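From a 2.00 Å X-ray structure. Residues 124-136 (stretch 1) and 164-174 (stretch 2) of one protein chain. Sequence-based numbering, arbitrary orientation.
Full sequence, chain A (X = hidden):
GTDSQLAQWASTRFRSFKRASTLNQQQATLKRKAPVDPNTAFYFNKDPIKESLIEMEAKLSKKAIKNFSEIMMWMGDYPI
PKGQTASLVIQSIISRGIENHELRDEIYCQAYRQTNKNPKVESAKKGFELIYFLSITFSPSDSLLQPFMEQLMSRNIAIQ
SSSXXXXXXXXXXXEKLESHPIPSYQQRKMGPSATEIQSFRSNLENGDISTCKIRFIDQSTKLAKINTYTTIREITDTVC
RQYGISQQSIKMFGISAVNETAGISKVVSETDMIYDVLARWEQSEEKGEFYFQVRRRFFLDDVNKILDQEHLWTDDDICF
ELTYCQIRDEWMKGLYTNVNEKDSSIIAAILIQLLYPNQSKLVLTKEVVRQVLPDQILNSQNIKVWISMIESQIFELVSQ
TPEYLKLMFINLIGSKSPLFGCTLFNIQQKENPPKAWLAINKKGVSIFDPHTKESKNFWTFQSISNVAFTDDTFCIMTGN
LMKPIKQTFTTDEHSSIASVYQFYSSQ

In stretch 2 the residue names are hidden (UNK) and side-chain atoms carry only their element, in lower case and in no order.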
ATOM      1  N   ALA A 124       4.638 -19.757 -22.896  1.00 41.61           N
ATOM      2  CA  ALA A 124       3.770 -18.879 -23.698  1.00 41.06           C
ATOM      3  C   ALA A 124       2.634 -18.254 -22.873  1.00 43.57           C
ATOM      4  O   ALA A 124       2.262 -17.113 -23.138  1.00 42.16           O
ATOM      5  CB  ALA A 124       3.184 -19.639 -24.875  1.00 42.92           C
ATOM      6  N   LYS A 125       2.066 -19.013 -21.906  1.00 40.20           N
ATOM      7  CA  LYS A 125       0.963 -18.575 -21.042  1.00 39.73           C
ATOM      8  C   LYS A 125       1.441 -17.412 -20.138  1.00 42.34           C
ATOM      9  O   LYS A 125       0.713 -16.427 -19.976  1.00 41.69           O
ATOM     10  CB  LYS A 125       0.433 -19.772 -20.218  1.00 42.74           C
ATOM     11  CG  LYS A 125      -0.733 -19.466 -19.286  1.00 52.31           C
ATOM     12  CD  LYS A 125      -1.146 -20.700 -18.488  1.00 65.16           C
ATOM     13  CE  LYS A 125      -2.324 -20.459 -17.567  1.00 77.51           C
ATOM     14  NZ  LYS A 125      -3.591 -20.208 -18.313  1.00 89.92           N
ATOM     15  N   LYS A 126       2.678 -17.532 -19.603  1.00 36.78           N
ATOM     16  CA  LYS A 126       3.385 -16.559 -18.770  1.00 36.12           C
ATOM     17  C   LYS A 126       3.649 -15.279 -19.570  1.00 37.84           C
ATOM     18  O   LYS A 126       3.626 -14.178 -19.011  1.00 35.83           O
ATOM     19  CB  LYS A 126       4.707 -17.155 -18.248  1.00 38.37           C
ATOM     20  CG  LYS A 126       4.541 -18.050 -17.023  1.00 37.56           C
ATOM     21  CD  LYS A 126       5.813 -18.845 -16.770  1.00 44.29           C
ATOM     22  CE  LYS A 126       5.752 -19.710 -15.540  1.00 58.23           C
ATOM     23  NZ  LYS A 126       7.087 -20.299 -15.229  1.00 65.13           N
ATOM     24  N   GLY A 127       3.878 -15.447 -20.877  1.00 34.76           N
ATOM     25  CA  GLY A 127       4.063 -14.351 -21.813  1.00 33.86           C
ATOM     26  C   GLY A 127       2.776 -13.574 -21.914  1.00 35.17           C
ATOM     27  O   GLY A 127       2.793 -12.341 -21.863  1.00 34.35           O
ATOM     28  N   PHE A 128       1.632 -14.288 -21.981  1.00 30.07           N
ATOM     29  CA  PHE A 128       0.337 -13.601 -21.985  1.00 30.19           C
ATOM     30  C   PHE A 128      -0.016 -12.981 -20.612  1.00 33.42           C
ATOM     31  O   PHE A 128      -0.680 -11.944 -20.578  1.00 32.07           O
ATOM     32  CB  PHE A 128      -0.792 -14.499 -22.507  1.00 31.76           C
ATOM     33  CG  PHE A 128      -0.752 -14.690 -24.007  1.00 32.47           C
ATOM     34  CD1 PHE A 128      -0.945 -13.617 -24.868  1.00 33.97           C
ATOM     35  CD2 PHE A 128      -0.521 -15.945 -24.559  1.00 34.28           C
ATOM     36  CE1 PHE A 128      -0.887 -13.793 -26.256  1.00 35.85           C
ATOM     37  CE2 PHE A 128      -0.472 -16.120 -25.946  1.00 37.19           C
ATOM     38  CZ  PHE A 128      -0.654 -15.043 -26.785  1.00 35.14           C
ATOM     39  N   GLU A 129       0.441 -13.599 -19.498  1.00 31.26           N
ATOM     40  CA  GLU A 129       0.229 -13.068 -18.130  1.00 30.65           C
ATOM     41  C   GLU A 129       0.930 -11.703 -18.007  1.00 33.68           C
ATOM     42  O   GLU A 129       0.375 -10.757 -17.424  1.00 33.12           O
ATOM     43  CB  GLU A 129       0.802 -14.030 -17.078  1.00 32.39           C
ATOM     44  CG  GLU A 129      -0.047 -15.273 -16.860  1.00 43.46           C
ATOM     45  CD  GLU A 129       0.526 -16.282 -15.888  1.00 57.67           C
ATOM     46  OE1 GLU A 129       1.770 -16.368 -15.781  1.00 61.59           O
ATOM     47  OE2 GLU A 129      -0.269 -17.011 -15.255  1.00 48.04           O
ATOM     48  N   LEU A 130       2.128 -11.595 -18.617  1.00 29.70           N
ATOM     49  CA  LEU A 130       2.903 -10.354 -18.668  1.00 29.22           C
ATOM     50  C   LEU A 130       2.142  -9.309 -19.471  1.00 31.91           C
ATOM     51  O   LEU A 130       2.059  -8.176 -19.026  1.00 30.81           O
ATOM     52  CB  LEU A 130       4.320 -10.607 -19.237  1.00 29.28           C
ATOM     53  CG  LEU A 130       5.202  -9.381 -19.601  1.00 34.45           C
ATOM     54  CD1 LEU A 130       5.435  -8.468 -18.403  1.00 33.59           C
ATOM     55  CD2 LEU A 130       6.528  -9.833 -20.129  1.00 38.27           C
ATOM     56  N   ILE A 131       1.513  -9.695 -20.598  1.00 29.56           N
ATOM     57  CA  ILE A 131       0.727  -8.756 -21.414  1.00 29.20           C
ATOM     58  C   ILE A 131      -0.443  -8.203 -20.587  1.00 33.72           C
ATOM     59  O   ILE A 131      -0.747  -7.003 -20.652  1.00 32.67           O
ATOM     60  CB  ILE A 131       0.273  -9.399 -22.749  1.00 32.01           C
ATOM     61  CG1 ILE A 131       1.497  -9.629 -23.675  1.00 31.77           C
ATOM     62  CG2 ILE A 131      -0.789  -8.551 -23.437  1.00 33.28           C
ATOM     63  CD1 ILE A 131       1.282 -10.612 -24.857  1.00 35.12           C
ATOM     64  N   TYR A 132      -1.080  -9.081 -19.791  1.00 31.34           N
ATOM     65  CA  TYR A 132      -2.172  -8.667 -18.905  1.00 29.45           C
ATOM     66  C   TYR A 132      -1.692  -7.586 -17.923  1.00 33.11           C
ATOM     67  O   TYR A 132      -2.356  -6.557 -17.774  1.00 32.47           O
ATOM     68  CB  TYR A 132      -2.728  -9.873 -18.129  1.00 30.39           C
ATOM     69  CG  TYR A 132      -3.585  -9.453 -16.956  1.00 32.05           C
ATOM     70  CD1 TYR A 132      -4.893  -9.017 -17.145  1.00 34.58           C
ATOM     71  CD2 TYR A 132      -3.071  -9.435 -15.660  1.00 32.25           C
ATOM     72  CE1 TYR A 132      -5.676  -8.586 -16.076  1.00 35.58           C
ATOM     73  CE2 TYR A 132      -3.843  -8.996 -14.582  1.00 33.26           C
ATOM     74  CZ  TYR A 132      -5.149  -8.587 -14.794  1.00 41.62           C
ATOM     75  OH  TYR A 132      -5.935  -8.177 -13.740  1.00 44.71           O
ATOM     76  N   PHE A 133      -0.556  -7.848 -17.241  1.00 29.78           N
ATOM     77  CA  PHE A 133       0.038  -6.959 -16.238  1.00 29.21           C
ATOM     78  C   PHE A 133       0.580  -5.671 -16.848  1.00 31.84           C
ATOM     79  O   PHE A 133       0.589  -4.640 -16.172  1.00 29.89           O
ATOM     80  CB  PHE A 133       1.078  -7.688 -15.377  1.00 31.41           C
ATOM     81  CG  PHE A 133       0.484  -8.684 -14.400  1.00 32.42           C
ATOM     82  CD1 PHE A 133      -0.450  -8.284 -13.452  1.00 34.82           C
ATOM     83  CD2 PHE A 133       0.896 -10.013 -14.399  1.00 35.50           C
ATOM     84  CE1 PHE A 133      -0.999  -9.209 -12.547  1.00 36.27           C
ATOM     85  CE2 PHE A 133       0.347 -10.939 -13.497  1.00 38.49           C
ATOM     86  CZ  PHE A 133      -0.601 -10.532 -12.578  1.00 35.92           C
ATOM     87  N   LEU A 134       0.928  -5.682 -18.154  1.00 28.97           N
ATOM     88  CA  LEU A 134       1.322  -4.451 -18.828  1.00 28.26           C
ATOM     89  C   LEU A 134       0.043  -3.674 -19.115  1.00 32.15           C
ATOM     90  O   LEU A 134      -0.009  -2.464 -18.862  1.00 32.19           O
ATOM     91  CB  LEU A 134       2.044  -4.708 -20.176  1.00 28.52           C
ATOM     92  CG  LEU A 134       3.384  -5.428 -20.170  1.00 32.20           C
ATOM     93  CD1 LEU A 134       3.773  -5.835 -21.586  1.00 32.10           C
ATOM     94  CD2 LEU A 134       4.478  -4.565 -19.576  1.00 34.39           C
ATOM     95  N   SER A 135      -0.987  -4.361 -19.656  1.00 27.62           N
ATOM     96  CA  SER A 135      -2.258  -3.729 -20.045  1.00 28.06           C
ATOM     97  C   SER A 135      -3.019  -3.073 -18.875  1.00 34.07           C
ATOM     98  O   SER A 135      -3.776  -2.139 -19.110  1.00 35.19           O
ATOM     99  CB  SER A 135      -3.157  -4.709 -20.795  1.00 32.32           C
ATOM    100  OG  SER A 135      -3.677  -5.694 -19.919  1.00 43.51           O
ATOM    101  N   ILE A 136      -2.814  -3.548 -17.633  1.00 29.74           N
ATOM    102  CA  ILE A 136      -3.460  -2.922 -16.474  1.00 30.19           C
ATOM    103  C   ILE A 136      -2.723  -1.625 -16.057  1.00 36.02           C
ATOM    104  O   ILE A 136      -3.349  -0.739 -15.471  1.00 34.21           O
ATOM    105  CB  ILE A 136      -3.705  -3.886 -15.274  1.00 32.99           C
ATOM    106  CG1 ILE A 136      -2.427  -4.600 -14.826  1.00 33.26           C
ATOM    107  CG2 ILE A 136      -4.839  -4.878 -15.582  1.00 33.79           C
ATOM    108  CD1 ILE A 136      -2.476  -5.233 -13.429  1.00 43.79           C
ATOM    109  N   UNK A 164      -9.444 -23.240 -24.399  1.00 58.96           N
ATOM    110  CA  UNK A 164     -10.386 -22.181 -23.971  1.00 58.06           C
ATOM    111  C   UNK A 164      -9.948 -21.390 -22.728  1.00 59.26           C
ATOM    112  O   UNK A 164     -10.378 -20.249 -22.566  1.00 56.47           O
ATOM    113  c   UNK A 164     -11.316 -24.327 -23.476  1.00 65.86           C
ATOM    114  c   UNK A 164     -11.711 -22.925 -23.769  1.00 60.47           C
ATOM    115  c   UNK A 164     -10.023 -24.588 -24.207  1.00 61.50           C
ATOM    116  N   UNK A 165      -9.084 -21.984 -21.877  1.00 56.37           N
ATOM    117  CA  UNK A 165      -8.525 -21.338 -20.686  1.00 55.40           C
ATOM    118  C   UNK A 165      -7.552 -20.254 -21.157  1.00 56.08           C
ATOM    119  O   UNK A 165      -7.720 -19.077 -20.812  1.00 55.70           O
ATOM    120  o   UNK A 165      -8.410 -22.771 -16.642  1.00 88.09           O
ATOM    121  c   UNK A 165      -8.238 -21.789 -17.374  1.00 93.12           C
ATOM    122  n   UNK A 165      -8.927 -20.665 -17.220  1.00 83.34           N
ATOM    123  c   UNK A 165      -7.224 -21.809 -18.490  1.00 74.86           C
ATOM    124  c   UNK A 165      -7.805 -22.370 -19.789  1.00 57.56           C
ATOM    125  N   UNK A 166      -6.569 -20.642 -21.987  1.00 51.23           N
ATOM    126  CA  UNK A 166      -5.585 -19.723 -22.557  1.00 49.98           C
ATOM    127  C   UNK A 166      -6.307 -18.644 -23.391  1.00 51.78           C
ATOM    128  O   UNK A 166      -5.833 -17.510 -23.440  1.00 51.80           O
ATOM    129  c   UNK A 166      -4.541 -20.508 -23.371  1.00 50.88           C
ATOM    130  c   UNK A 166      -3.010 -20.535 -25.358  1.00 58.50           C
ATOM    131  c   UNK A 166      -2.245 -19.438 -23.274  1.00 56.76           C
ATOM    132  c   UNK A 166      -3.463 -19.736 -24.150  1.00 56.06           C
ATOM    133  N   UNK A 167      -7.492 -18.973 -23.951  1.00 46.49           N
ATOM    134  CA  UNK A 167      -8.318 -18.031 -24.714  1.00 45.85           C
ATOM    135  C   UNK A 167      -8.971 -17.002 -23.801  1.00 46.71           C
ATOM    136  O   UNK A 167      -9.205 -15.881 -24.239  1.00 45.55           O
ATOM    137  c   UNK A 167      -9.390 -18.775 -25.497  1.00 47.72           C
ATOM    138  N   UNK A 168      -9.282 -17.383 -22.542  1.00 41.38           N
ATOM    139  CA  UNK A 168      -9.906 -16.482 -21.579  1.00 40.06           C
ATOM    140  C   UNK A 168      -8.871 -15.469 -21.081  1.00 41.89           C
ATOM    141  O   UNK A 168      -9.217 -14.315 -20.830  1.00 41.78           O
ATOM    142  c   UNK A 168     -10.553 -17.257 -20.432  1.00 44.22           C
ATOM    143  o   UNK A 168      -9.624 -17.768 -19.490  1.00 50.58           O
ATOM    144  N   UNK A 169      -7.600 -15.905 -20.999  1.00 37.14           N
ATOM    145  CA  UNK A 169      -6.447 -15.098 -20.619  1.00 35.80           C
ATOM    146  C   UNK A 169      -6.151 -14.047 -21.698  1.00 37.54           C
ATOM    147  O   UNK A 169      -5.806 -12.925 -21.348  1.00 35.87           O
ATOM    148  c   UNK A 169      -3.830 -15.358 -20.164  1.00 39.31           C
ATOM    149  c   UNK A 169      -3.817 -14.253 -19.067  1.00 38.85           C
ATOM    150  c   UNK A 169      -2.822 -16.413 -19.805  1.00 39.82           C
ATOM    151  c   UNK A 169      -5.228 -16.000 -20.350  1.00 35.74           C
ATOM    152  N   UNK A 170      -6.269 -14.410 -22.990  1.00 34.70           N
ATOM    153  CA  UNK A 170      -6.053 -13.479 -24.101  1.00 34.82           C
ATOM    154  C   UNK A 170      -7.240 -12.520 -24.157  1.00 40.89           C
ATOM    155  O   UNK A 170      -7.057 -11.323 -24.421  1.00 40.34           O
ATOM    156  c   UNK A 170      -5.869 -13.209 -26.634  1.00 39.76           C
ATOM    157  c   UNK A 170      -4.282 -16.008 -26.714  1.00 36.99           C
ATOM    158  c   UNK A 170      -5.814 -14.203 -25.458  1.00 38.33           C
ATOM    159  c   UNK A 170      -4.476 -14.984 -25.456  1.00 38.24           C
ATOM    160  N   UNK A 171      -8.458 -13.043 -23.907  1.00 38.06           N
ATOM    161  CA  UNK A 171      -9.655 -12.204 -23.897  1.00 38.58           C
ATOM    162  C   UNK A 171      -9.604 -11.140 -22.766  1.00 40.51           C
ATOM    163  O   UNK A 171     -10.138 -10.047 -22.966  1.00 41.05           O
ATOM    164  c   UNK A 171     -10.906 -13.058 -23.768  1.00 40.16           C
ATOM    165  N   UNK A 172      -8.955 -11.445 -21.608  1.00 35.02           N
ATOM    166  CA  UNK A 172      -8.846 -10.456 -20.514  1.00 34.52           C
ATOM    167  C   UNK A 172      -7.836  -9.358 -20.923  1.00 37.99           C
ATOM    168  O   UNK A 172      -8.112  -8.179 -20.688  1.00 37.10           O
ATOM    169  c   UNK A 172      -8.876  -9.972 -18.002  1.00 36.92           C
ATOM    170  c   UNK A 172      -7.259 -11.683 -18.886  1.00 37.94           C
ATOM    171  c   UNK A 172      -8.626 -11.032 -19.075  1.00 38.01           C
ATOM    172  N   UNK A 173      -6.743  -9.738 -21.646  1.00 33.49           N
ATOM    173  CA  UNK A 173      -5.764  -8.784 -22.181  1.00 32.79           C
ATOM    174  C   UNK A 173      -6.460  -7.794 -23.085  1.00 36.97           C
ATOM    175  O   UNK A 173      -6.242  -6.592 -22.945  1.00 35.90           O
ATOM    176  s   UNK A 173      -3.604 -10.528 -21.861  1.00 37.10           S
ATOM    177  c   UNK A 173      -4.641  -9.502 -22.920  1.00 33.69           C
ATOM    178  N   UNK A 174      -7.325  -8.301 -23.986  1.00 35.23           N
ATOM    179  CA  UNK A 174      -8.112  -7.509 -24.941  1.00 36.94           C
ATOM    180  C   UNK A 174      -9.048  -6.560 -24.179  1.00 44.47           C
ATOM    181  O   UNK A 174      -9.166  -5.397 -24.567  1.00 43.36           O
ATOM    182  c   UNK A 174      -7.892  -9.227 -26.831  1.00 40.34           C
ATOM    183  c   UNK A 174      -8.882  -8.443 -25.931  1.00 40.30           C
ATOM    184  c   UNK A 174      -8.462 -10.539 -27.477  1.00 37.39           C
ATOM    185  c   UNK A 174      -9.927  -7.674 -26.779  1.00 41.66           C
TER

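Position 164 carries three carbons that close a ring onto its own backbone N, and none comes near stretch 1; the ring makes it Pro164. At 165 a chain of three carbons ends in one oxygen and one nitrogen, a carboxamide two carbons beyond CA, and one of its carbons touches the amino end of Lys125. This is Gln165. Its CG lies 4.0 Å from Lys125 NZ, a loose contact at the margin between aliphatic carbon and a lysine extended through chi3 and turned at its amino end.

Position 166 has four carbons forked at the second. Although CA-to-CB points sideways, the end of the chain comes nearer, one tip carbon touching both backbone and ring on stretch 1. The fork is the leucine pattern: CD1 of Leu166 sits 4.0 Å from Lys125 CA and 4.1 Å from Phe128 CD2. Position 167 has a single carbon, out of reach of stretch 1: Ala167. Position 168 has one carbon and then one oxygen, which stays clear of stretch 1, hence Ser168; its OG turns back on its own helix and donates to Gln165 O at 2.7 Å.

At 169 four carbons again fork at the second, now with CA-to-CB aimed toward the partner. One tip carbon packs against the Lys125 carbonyl and the inner side-chain carbons of Lys125 and Phe128, about one turn apart. This is Leu169, and its CD2 settles 3.5 Å from Lys125 O, 3.7 Å from Lys125 CG and 3.9 Å from Phe128 CB.

Position 170 also has four carbons, but forked at the first, with one arm two carbons long that lies over a face of the Phe128 ring: Ile170. Its CG1 is 3.8 Å from the Phe128 ring centroid and only 9° off the normal, a CH-pi contact; CD1 continues over that face to 3.8 Å from Phe128 CZ. Position 171 has one carbon and touches nothing of stretch 1: Ala171. At 172 one carbon carries two more, one of them against the Tyr132 ring, giving Val172, whose CG1 approaches Tyr132 CD1 at 4.0 Å.

Position 173 shows one carbon and then a sulfur, which reaches right to the opposing backbone at Phe128 and Tyr132 and also touches Ile131. This identifies Cys173, its SG 3.5 Å from Phe128 O, 3.6 Å from Tyr132 N and 3.8 Å from Ile131 CG2. Position 174 has four carbons forked at the first, one arm two carbons long, with CA-to-CB pointing away: Ile174, outside the contact.

The rule is apolar packing between two helices running the same way, their axes crossing at 21° and approaching to 9.0 Å. No hydrogen bond joins them. Contacts recur at 166, 169, 170 and 173, the three-four spacing that keeps one side of a helix facing its neighbor. Leu166 CA lies 6.8 Å from Lys125 CA and Ile170 CA 6.7 Å from Phe128 CA, whereas Cys173 CA comes within 4.9 Å of Tyr132 CA; the small cysteine sits at the closest of these three pairings. Phe128 touches all four residues through its ring, CB or carbonyl.

Stretch 2 (164-174) PQLASLIAVCI
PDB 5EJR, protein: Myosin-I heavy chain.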